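Local structure of tight junction protein ZO-3 (Homo sapiens, 3KFV) at residues S4-T9 and V28-D33; Q217-V222 and R293-A298; A209-N214 and S263-A268. The protein links tight junction transmembrane proteins such as claudins, junctional adhesion molecules and occludin to the actin cytoskeleton, the chain here being its SH3 and guanylate kinase-like part. All blocks are in the same frame, centred on the assembly; numbering follows the deposited sequence.

How the interactions relate
Three contacts lead from the SH3 domain into the guanylate kinase-like domain of this MAGUK protein. Interaction 1 pairs two strands of the antiparallel SH3 sheet, and interaction 2 sets the loop ahead of strand 221-227 against strand 294-298, which returns at the end of the chain to that same sheet; their centres lie about 17 Å apart. Interaction 3, with its centre about 10 Å from that of interaction 2, joins helix 207-215 to the turn before strand 268-272. Interaction 1 closes first along the sequence, whereas interactions 2 and 3 interleave their segments. W296 packs on Y6 and V28, and R8 lies against Q217 and Y219, so the two domains are tied together by sheet and side chains alike.

Interaction 1: S4-T9 and V28-D33; sequences SFYIRT and VFHVLD
Antiparallel pairing of neighbouring strands, 5-9 and 28-33, defines this contact in the SH3 sheet. The F5-V31 and I7-F29 pairs are hydrogen-bonded: I7 N reaches F29 O at 2.8 Å and F29 N returns to I7 O at 2.7 Å, while V31 N meets F5 O nearly along the C=O axis. Just beyond, S4 OG, anti to its backbone N, donates to a lone pair of V31 O at 2.9 Å. The side chains of Y6 and H30 cross obliquely at the non-hydrogen-bonded pair, their rings near parallel (30°) but slid so far that they barely overlap. Y6 CE1 lies 3.4 Å from H30 CD2, with the phenol oxygen over one imidazole face and L32 CD2 over the opposite one. The Y6 ring also meets W296 of strand 294-298. An alanine in place of Y6 would probably lose both the ring beside H30 and the packing on W296. On the face carrying F5, I7, F29 and V31 the contacts are apolar, F5 CE2 lying 3.8 Å from V31 CG2 and I7 CG2 touching F29 CB. H30 ND1 is hydrogen-bonded to E60 and R8 salt-bridged to E135; strand 49-54 flanks 28-33, and strand 134-141 flanks 5-9.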
loop_
_atom_site.group_PDB
_atom_site.type_symbol
_atom_site.label_atom_id
_atom_site.label_comp_id
_atom_site.label_asym_id
_atom_site.label_seq_id
_atom_site.Cartn_x
_atom_site.Cartn_y
_atom_site.Cartn_z
ATOM N N SER A 4 24.833 -3.504 -11.052
ATOM C CA SER A 4 23.380 -3.535 -11.179
ATOM C C SER A 4 22.711 -4.034 -9.899
ATOM O O SER A 4 23.186 -4.976 -9.250
ATOM C CB SER A 4 22.954 -4.400 -12.362
ATOM O OG SER A 4 21.560 -4.272 -12.601
ATOM N N PHE A 5 21.600 -3.396 -9.548
ATOM C CA PHE A 5 20.886 -3.692 -8.319
ATOM C C PHE A 5 19.600 -2.883 -8.260
ATOM O O PHE A 5 19.267 -2.151 -9.195
ATOM C CB PHE A 5 21.756 -3.333 -7.125
ATOM C CG PHE A 5 22.461 -2.022 -7.275
ATOM C CD1 PHE A 5 23.808 -1.977 -7.591
ATOM C CD2 PHE A 5 21.776 -0.831 -7.120
ATOM C CE1 PHE A 5 24.459 -0.771 -7.736
ATOM C CE2 PHE A 5 22.423 0.382 -7.269
ATOM C CZ PHE A 5 23.767 0.410 -7.575
ATOM N N TYR A 6 18.881 -3.018 -7.152
ATOM C CA TYR A 6 17.653 -2.266 -6.946
ATOM C C TYR A 6 17.874 -1.244 -5.851
ATOM O O TYR A 6 18.576 -1.498 -4.874
ATOM C CB TYR A 6 16.493 -3.193 -6.582
ATOM C CG TYR A 6 16.139 -4.188 -7.665
ATOM C CD1 TYR A 6 15.373 -3.813 -8.766
ATOM C CD2 TYR A 6 16.569 -5.503 -7.586
ATOM C CE1 TYR A 6 15.049 -4.722 -9.758
ATOM C CE2 TYR A 6 16.250 -6.426 -8.572
ATOM C CZ TYR A 6 15.493 -6.034 -9.655
ATOM O OH TYR A 6 15.184 -6.966 -10.630
ATOM N N ILE A 7 17.276 -0.075 -6.019
ATOM C CA ILE A 7 17.487 1.009 -5.078
ATOM C C ILE A 7 16.150 1.611 -4.646
ATOM O O ILE A 7 15.214 1.724 -5.444
ATOM C CB ILE A 7 18.399 2.098 -5.691
ATOM C CG1 ILE A 7 19.412 2.591 -4.662
ATOM C CG2 ILE A 7 17.582 3.240 -6.258
ATOM C CD1 ILE A 7 20.482 1.583 -4.337
ATOM N N ARG A 8 16.057 1.968 -3.370
ATOM C CA ARG A 8 14.896 2.696 -2.882
ATOM C C ARG A 8 15.312 4.126 -2.505
ATOM O O ARG A 8 16.334 4.334 -1.852
ATOM C CB ARG A 8 14.259 1.967 -1.703
ATOM C CG ARG A 8 12.768 2.194 -1.594
ATOM C CD ARG A 8 12.117 1.206 -0.637
ATOM N NE ARG A 8 12.436 1.452 0.770
ATOM C CZ ARG A 8 11.540 1.805 1.685
ATOM N NH1 ARG A 8 10.269 1.954 1.346
ATOM N NH2 ARG A 8 11.910 2.002 2.942
ATOM N N THR A 9 14.527 5.107 -2.937
ATOM C CA THR A 9 14.891 6.509 -2.769
ATOM C C THR A 9 14.247 7.119 -1.520
ATOM O O THR A 9 13.058 6.934 -1.272
ATOM C CB THR A 9 14.501 7.329 -4.020
ATOM O OG1 THR A 9 13.083 7.282 -4.201
ATOM C CG2 THR A 9 15.165 6.761 -5.265
ATOM N N VAL A 28 11.186 2.863 -6.142
ATOM C CA VAL A 28 12.220 1.851 -6.311
ATOM C C VAL A 28 12.727 1.847 -7.743
ATOM O O VAL A 28 11.953 1.971 -8.690
ATOM C CB VAL A 28 11.711 0.436 -5.934
ATOM C CG1 VAL A 28 12.771 -0.604 -6.230
ATOM C CG2 VAL A 28 11.318 0.378 -4.462
ATOM N N PHE A 29 14.035 1.709 -7.901
ATOM C CA PHE A 29 14.624 1.708 -9.231
ATOM C C PHE A 29 15.498 0.495 -9.479
ATOM O O PHE A 29 16.364 0.154 -8.673
ATOM C CB PHE A 29 15.431 2.989 -9.464
ATOM C CG PHE A 29 14.584 4.214 -9.577
ATOM C CD1 PHE A 29 14.281 4.749 -10.816
ATOM C CD2 PHE A 29 14.069 4.821 -8.442
ATOM C CE1 PHE A 29 13.489 5.877 -10.921
ATOM C CE2 PHE A 29 13.277 5.947 -8.539
ATOM C CZ PHE A 29 12.987 6.476 -9.780
ATOM N N HIS A 30 15.261 -0.158 -10.604
ATOM C CA HIS A 30 16.182 -1.164 -11.079
ATOM C C HIS A 30 17.300 -0.442 -11.810
ATOM O O HIS A 30 17.149 -0.070 -12.974
ATOM C CB HIS A 30 15.472 -2.139 -12.010
ATOM C CG HIS A 30 16.360 -3.225 -12.528
ATOM N ND1 HIS A 30 16.180 -3.806 -13.764
ATOM C CD2 HIS A 30 17.444 -3.825 -11.983
ATOM C CE1 HIS A 30 17.108 -4.727 -13.954
ATOM N NE2 HIS A 30 17.888 -4.757 -12.888
ATOM N N VAL A 31 18.407 -0.210 -11.108
ATOM C CA VAL A 31 19.569 0.455 -11.692
ATOM C C VAL A 31 20.294 -0.498 -12.636
ATOM O O VAL A 31 20.962 -1.436 -12.190
ATOM C CB VAL A 31 20.547 0.929 -10.607
ATOM C CG1 VAL A 31 21.752 1.601 -11.234
ATOM C CG2 VAL A 31 19.846 1.869 -9.662
ATOM N N LEU A 32 20.153 -0.252 -13.934
ATOM C CA LEU A 32 20.681 -1.154 -14.953
ATOM C C LEU A 32 22.203 -1.140 -15.018
ATOM O O LEU A 32 22.839 -2.196 -15.098
ATOM C CB LEU A 32 20.087 -0.827 -16.324
ATOM C CG LEU A 32 18.564 -0.956 -16.420
ATOM C CD1 LEU A 32 18.087 -0.765 -17.855
ATOM C CD2 LEU A 32 18.110 -2.300 -15.871
ATOM N N ASP A 33 22.791 0.052 -14.985
ATOM C CA ASP A 33 24.244 0.168 -15.014
ATOM C C ASP A 33 24.732 1.407 -14.279
ATOM O O ASP A 33 24.021 2.403 -14.201
ATOM C CB ASP A 33 24.764 0.186 -16.452
ATOM C CG ASP A 33 26.280 0.147 -16.517
ATOM O OD1 ASP A 33 26.859 -0.949 -16.310
ATOM O OD2 ASP A 33 26.893 1.213 -16.762
#

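Interaction 2: Q217-V222 and R293-A298; sequences QYYPIV and RPIWTA
Y219 sets its ring obliquely against strand 294-298, and the strand answers with one backbone oxygen and two side-chain stems. With CG anti to the carbonyl carbon (chi1 -68°), the tyrosine swings over so that one long side of its ring, CD2 and CE2, does the touching. CE2 comes to 3.6 Å from W296 O, and CD2 lies 4.1 Å from I295 CB. The phenol oxygen runs on beside the tryptophan, 3.7 Å from W296 CB. I295 meets the ring with its branch point: CG1 occupies the crowded position between backbone N and carbonyl carbon (chi1 60°), and the chain beyond is extended. W296 starts toward the tyrosine, but its indole turns off to meet Y6 of the SH3 sheet and to pack on V137 and L139 of strand 134-141. The contact thus joins the guanylate kinase-like domain to the chain's last strand, which lies in the SH3 sheet, an arrangement known from MAGUK SH3-guanylate kinase units. Q217, at positive phi, ends helix 207-215 in a Schellman motif, and its extended side chain leaves that turn for the strand. Its OE1 stops 3.8 Å from T297 CA; W296 O, 3.7 Å from OE1, is another acceptor, and no hydrogen bond joins the segments. Behind the ring, N214 of helix 207-215 touches Y219, while R146 donates a hydrogen bond to the tyrosine's backbone O.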
loop_
_atom_site.group_PDB
_atom_site.type_symbol
_atom_site.label_atom_id
_atom_site.label_comp_id
_atom_site.label_asym_id
_atom_site.label_seq_id
_atom_site.Cartn_x
_atom_site.Cartn_y
_atom_site.Cartn_z
ATOM N N GLN A 217 7.612 -0.550 4.949
ATOM C CA GLN A 217 7.781 -1.872 4.350
ATOM C C GLN A 217 6.958 -2.987 5.006
ATOM O O GLN A 217 7.354 -4.154 5.015
ATOM C CB GLN A 217 9.264 -2.237 4.287
ATOM C CG GLN A 217 10.073 -1.237 3.478
ATOM C CD GLN A 217 11.482 -1.708 3.195
ATOM O OE1 GLN A 217 11.803 -2.072 2.061
ATOM N NE2 GLN A 217 12.335 -1.709 4.224
ATOM N N TYR A 218 5.807 -2.609 5.551
ATOM C CA TYR A 218 4.804 -3.564 5.984
ATOM C C TYR A 218 3.985 -3.987 4.776
ATOM O O TYR A 218 3.318 -5.015 4.799
ATOM C CB TYR A 218 3.901 -2.931 7.036
ATOM C CG TYR A 218 4.435 -3.073 8.438
ATOM C CD1 TYR A 218 3.664 -3.647 9.436
ATOM C CD2 TYR A 218 5.719 -2.656 8.759
ATOM C CE1 TYR A 218 4.151 -3.791 10.720
ATOM C CE2 TYR A 218 6.217 -2.791 10.046
ATOM C CZ TYR A 218 5.427 -3.361 11.024
ATOM O OH TYR A 218 5.906 -3.508 12.311
ATOM N N TYR A 219 4.053 -3.172 3.726
ATOM C CA TYR A 219 3.411 -3.440 2.437
ATOM C C TYR A 219 2.091 -4.183 2.539
ATOM O O TYR A 219 2.017 -5.372 2.215
ATOM C CB TYR A 219 4.356 -4.191 1.496
ATOM C CG TYR A 219 5.532 -3.362 1.051
ATOM C CD1 TYR A 219 5.352 -2.224 0.266
ATOM C CD2 TYR A 219 6.820 -3.704 1.422
ATOM C CE1 TYR A 219 6.421 -1.462 -0.138
ATOM C CE2 TYR A 219 7.899 -2.944 1.018
ATOM C CZ TYR A 219 7.693 -1.826 0.240
ATOM O OH TYR A 219 8.779 -1.082 -0.155
ATOM N N PRO A 220 1.034 -3.473 2.960
ATOM C CA PRO A 220 -0.265 -4.120 3.144
ATOM C C PRO A 220 -0.710 -4.735 1.833
ATOM O O PRO A 220 -0.225 -4.330 0.775
ATOM C CB PRO A 220 -1.203 -2.955 3.485
ATOM C CG PRO A 220 -0.331 -1.779 3.753
ATOM C CD PRO A 220 0.946 -2.006 3.025
ATOM N N ILE A 221 -1.605 -5.710 1.900
ATOM C CA ILE A 221 -2.354 -6.107 0.724
ATOM C C ILE A 221 -3.556 -5.171 0.679
ATOM O O ILE A 221 -4.335 -5.112 1.628
ATOM C CB ILE A 221 -2.804 -7.577 0.806
ATOM C CG1 ILE A 221 -1.585 -8.500 0.862
ATOM C CG2 ILE A 221 -3.701 -7.931 -0.369
ATOM C CD1 ILE A 221 -1.915 -9.939 1.198
ATOM N N VAL A 222 -3.690 -4.406 -0.398
ATOM C CA VAL A 222 -4.772 -3.424 -0.482
ATOM C C VAL A 222 -5.842 -3.831 -1.484
ATOM O O VAL A 222 -5.574 -3.937 -2.677
ATOM C CB VAL A 222 -4.254 -2.030 -0.853
ATOM C CG1 VAL A 222 -5.405 -1.054 -0.891
ATOM C CG2 VAL A 222 -3.216 -1.581 0.148
ATOM N N ARG A 293 3.564 -13.561 -2.631
ATOM C CA ARG A 293 4.303 -12.679 -3.532
ATOM C C ARG A 293 5.451 -12.007 -2.805
ATOM O O ARG A 293 5.296 -11.573 -1.663
ATOM C CB ARG A 293 3.397 -11.589 -4.104
ATOM C CG ARG A 293 2.326 -12.060 -5.074
ATOM C CD ARG A 293 1.823 -10.871 -5.867
ATOM N NE ARG A 293 0.501 -11.069 -6.460
ATOM C CZ ARG A 293 0.233 -11.955 -7.417
ATOM N NH1 ARG A 293 1.189 -12.757 -7.879
ATOM N NH2 ARG A 293 -0.999 -12.050 -7.906
ATOM N N PRO A 294 6.609 -11.907 -3.470
ATOM C CA PRO A 294 7.815 -11.284 -2.913
ATOM C C PRO A 294 7.693 -9.761 -2.808
ATOM O O PRO A 294 7.277 -9.095 -3.755
ATOM C CB PRO A 294 8.885 -11.644 -3.950
ATOM C CG PRO A 294 8.108 -11.793 -5.217
ATOM C CD PRO A 294 6.887 -12.534 -4.772
ATOM N N ILE A 295 8.064 -9.220 -1.657
ATOM C CA ILE A 295 8.042 -7.784 -1.445
ATOM C C ILE A 295 9.464 -7.228 -1.311
ATOM O O ILE A 295 10.420 -7.982 -1.101
ATOM C CB ILE A 295 7.235 -7.431 -0.184
ATOM C CG1 ILE A 295 7.853 -8.091 1.051
ATOM C CG2 ILE A 295 5.800 -7.876 -0.344
ATOM C CD1 ILE A 295 7.099 -7.814 2.333
ATOM N N TRP A 296 9.595 -5.907 -1.430
ATOM C CA TRP A 296 10.889 -5.255 -1.280
ATOM C C TRP A 296 11.338 -5.366 0.159
ATOM O O TRP A 296 10.512 -5.369 1.074
ATOM C CB TRP A 296 10.810 -3.780 -1.680
ATOM C CG TRP A 296 10.523 -3.583 -3.119
ATOM C CD1 TRP A 296 9.409 -3.022 -3.667
ATOM C CD2 TRP A 296 11.360 -3.965 -4.210
ATOM N NE1 TRP A 296 9.501 -3.029 -5.038
ATOM C CE2 TRP A 296 10.692 -3.607 -5.395
ATOM C CE3 TRP A 296 12.612 -4.575 -4.301
ATOM C CZ2 TRP A 296 11.237 -3.835 -6.652
ATOM C CZ3 TRP A 296 13.145 -4.803 -5.546
ATOM C CH2 TRP A 296 12.464 -4.433 -6.705
ATOM N N THR A 297 12.651 -5.442 0.356
ATOM C CA THR A 297 13.234 -5.564 1.687
ATOM C C THR A 297 14.721 -5.197 1.636
ATOM O O THR A 297 15.387 -5.421 0.626
ATOM C CB THR A 297 13.021 -6.996 2.258
ATOM O OG1 THR A 297 13.818 -7.191 3.433
ATOM C CG2 THR A 297 13.391 -8.043 1.231
ATOM N N ALA A 298 15.236 -4.626 2.717
ATOM C CA ALA A 298 16.621 -4.158 2.743
ATOM C C ALA A 298 17.642 -5.251 2.425
ATOM O O ALA A 298 17.628 -6.322 3.031
ATOM C CB ALA A 298 16.942 -3.509 4.088
#

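Interaction 3: A209-N214 and S263-A268; sequences AIERLN and SHLFTA
L265 projects from the short 3-10 turn at 264-265 toward one flank of helix 207-215, where its CD2 meets I210, E211 and N214 and its CD1 meets E211. With CG anti to the carbonyl carbon (chi1 -66°), its isobutyl group crosses the side chain of E211 at about a right angle, and CD1 and CD2 each lie 4.1 Å from E211 CG. CD2 also reaches N214, whose side chain it crosses obliquely, at 4.1 Å from ND2, and comes 4.4 Å from I210 CG2. I210, E211 and N214 are spaced so that one helical flank meets the leucine, in loose van der Waals packing without a hydrogen bond. In the guanylate kinase-like domain this joins the helix that precedes strand 221-227 to the turn between helix 248-262 and edge strand 268-272 of the parallel sheet; I210 also packs on V149, L151 and V222 of that sheet. Beside the leucine, H264 has CG in the crowded position (chi1 71°), which puts L265 CG over one imidazole face, toward its rim. The edge of that ring faces the glutamate, NE2 lying 4.1 Å from E211 OE2, with carboxylate and ring planes 64° apart. The nearby carboxylate might modestly favour the protonated form of H264, though the two form no salt bridge.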
loop_
_atom_site.group_PDB
_atom_site.type_symbol
_atom_site.label_atom_id
_atom_site.label_comp_id
_atom_site.label_asym_id
_atom_site.label_seq_id
_atom_site.Cartn_x
_atom_site.Cartn_y
_atom_site.Cartn_z
ATOM N N ALA A 209 -2.537 6.640 5.377
ATOM C CA ALA A 209 -2.113 5.509 6.196
ATOM C C ALA A 209 -1.397 4.440 5.363
ATOM O O ALA A 209 -0.372 3.887 5.777
ATOM C CB ALA A 209 -3.306 4.899 6.906
ATOM N N ILE A 210 -1.946 4.156 4.187
ATOM C CA ILE A 210 -1.385 3.138 3.312
ATOM C C ILE A 210 0.027 3.483 2.846
ATOM O O ILE A 210 0.888 2.610 2.793
ATOM C CB ILE A 210 -2.289 2.888 2.099
ATOM C CG1 ILE A 210 -3.672 2.447 2.564
ATOM C CG2 ILE A 210 -1.682 1.839 1.184
ATOM C CD1 ILE A 210 -4.659 2.256 1.435
ATOM N N GLU A 211 0.266 4.748 2.517
ATOM C CA GLU A 211 1.587 5.190 2.070
ATOM C C GLU A 211 2.644 5.044 3.167
ATOM O O GLU A 211 3.794 4.705 2.895
ATOM C CB GLU A 211 1.532 6.637 1.565
ATOM C CG GLU A 211 0.485 6.864 0.484
ATOM C CD GLU A 211 0.607 8.218 -0.210
ATOM O OE1 GLU A 211 1.508 9.007 0.158
ATOM O OE2 GLU A 211 -0.205 8.491 -1.130
ATOM N N ARG A 212 2.249 5.303 4.408
ATOM C CA ARG A 212 3.145 5.121 5.542
ATOM C C ARG A 212 3.525 3.650 5.716
ATOM O O ARG A 212 4.695 3.323 5.922
ATOM C CB ARG A 212 2.511 5.669 6.829
ATOM C CG ARG A 212 2.493 7.193 6.928
ATOM C CD ARG A 212 2.140 7.672 8.335
ATOM N NE ARG A 212 0.775 7.308 8.709
ATOM C CZ ARG A 212 -0.301 8.055 8.463
ATOM N NH1 ARG A 212 -0.173 9.223 7.841
ATOM N NH2 ARG A 212 -1.506 7.632 8.839
ATOM N N LEU A 213 2.536 2.762 5.633
ATOM C CA LEU A 213 2.792 1.330 5.789
ATOM C C LEU A 213 3.666 0.807 4.658
ATOM O O LEU A 213 4.568 -0.009 4.878
ATOM C CB LEU A 213 1.482 0.538 5.855
ATOM C CG LEU A 213 0.662 0.703 7.134
ATOM C CD1 LEU A 213 -0.768 0.263 6.910
ATOM C CD2 LEU A 213 1.296 -0.061 8.289
ATOM N N ASN A 214 3.393 1.270 3.446
ATOM C CA ASN A 214 4.256 0.939 2.325
ATOM C C ASN A 214 5.679 1.413 2.593
ATOM O O ASN A 214 6.640 0.730 2.249
ATOM C CB ASN A 214 3.732 1.557 1.034
ATOM C CG ASN A 214 2.573 0.790 0.455
ATOM O OD1 ASN A 214 2.364 -0.377 0.780
ATOM N ND2 ASN A 214 1.811 1.435 -0.413
ATOM N N SER A 263 -6.384 4.902 -6.999
ATOM C CA SER A 263 -6.102 3.700 -7.788
ATOM C C SER A 263 -4.691 3.160 -7.596
ATOM O O SER A 263 -4.498 1.952 -7.437
ATOM C CB SER A 263 -6.294 3.982 -9.281
ATOM O OG SER A 263 -7.662 4.011 -9.631
ATOM N N HIS A 264 -3.708 4.055 -7.631
ATOM C CA HIS A 264 -2.308 3.647 -7.677
ATOM C C HIS A 264 -1.888 2.818 -6.463
ATOM O O HIS A 264 -0.899 2.094 -6.510
ATOM C CB HIS A 264 -1.393 4.868 -7.856
ATOM C CG HIS A 264 -1.310 5.752 -6.650
ATOM N ND1 HIS A 264 -2.231 6.744 -6.387
ATOM C CD2 HIS A 264 -0.405 5.802 -5.641
ATOM C CE1 HIS A 264 -1.904 7.359 -5.262
ATOM N NE2 HIS A 264 -0.799 6.808 -4.790
ATOM N N LEU A 265 -2.655 2.920 -5.384
ATOM C CA LEU A 265 -2.336 2.231 -4.139
ATOM C C LEU A 265 -2.992 0.853 -4.013
ATOM O O LEU A 265 -2.748 0.138 -3.045
ATOM C CB LEU A 265 -2.738 3.096 -2.943
ATOM C CG LEU A 265 -1.998 4.414 -2.718
ATOM C CD1 LEU A 265 -2.682 5.222 -1.615
ATOM C CD2 LEU A 265 -0.540 4.157 -2.378
ATOM N N PHE A 266 -3.826 0.486 -4.982
ATOM C CA PHE A 266 -4.537 -0.790 -4.928
ATOM C C PHE A 266 -3.639 -1.929 -5.381
ATOM O O PHE A 266 -2.940 -1.809 -6.390
ATOM C CB PHE A 266 -5.780 -0.777 -5.826
ATOM C CG PHE A 266 -6.785 0.282 -5.478
ATOM C CD1 PHE A 266 -6.687 0.995 -4.289
ATOM C CD2 PHE A 266 -7.850 0.539 -6.324
ATOM C CE1 PHE A 266 -7.621 1.966 -3.960
ATOM C CE2 PHE A 266 -8.788 1.506 -6.002
ATOM C CZ PHE A 266 -8.674 2.219 -4.814
ATOM N N THR A 267 -3.666 -3.040 -4.650
ATOM C CA THR A 267 -3.004 -4.254 -5.123
ATOM C C THR A 267 -4.030 -5.222 -5.693
ATOM O O THR A 267 -3.663 -6.207 -6.328
ATOM C CB THR A 267 -2.148 -4.950 -4.032
ATOM O OG1 THR A 267 -2.994 -5.669 -3.126
ATOM C CG2 THR A 267 -1.300 -3.929 -3.268
ATOM N N ALA A 268 -5.311 -4.930 -5.470
ATOM C CA ALA A 268 -6.399 -5.673 -6.109
ATOM C C ALA A 268 -7.713 -4.909 -6.075
ATOM O O ALA A 268 -7.991 -4.165 -5.137
ATOM C CB ALA A 268 -6.579 -7.033 -5.464
#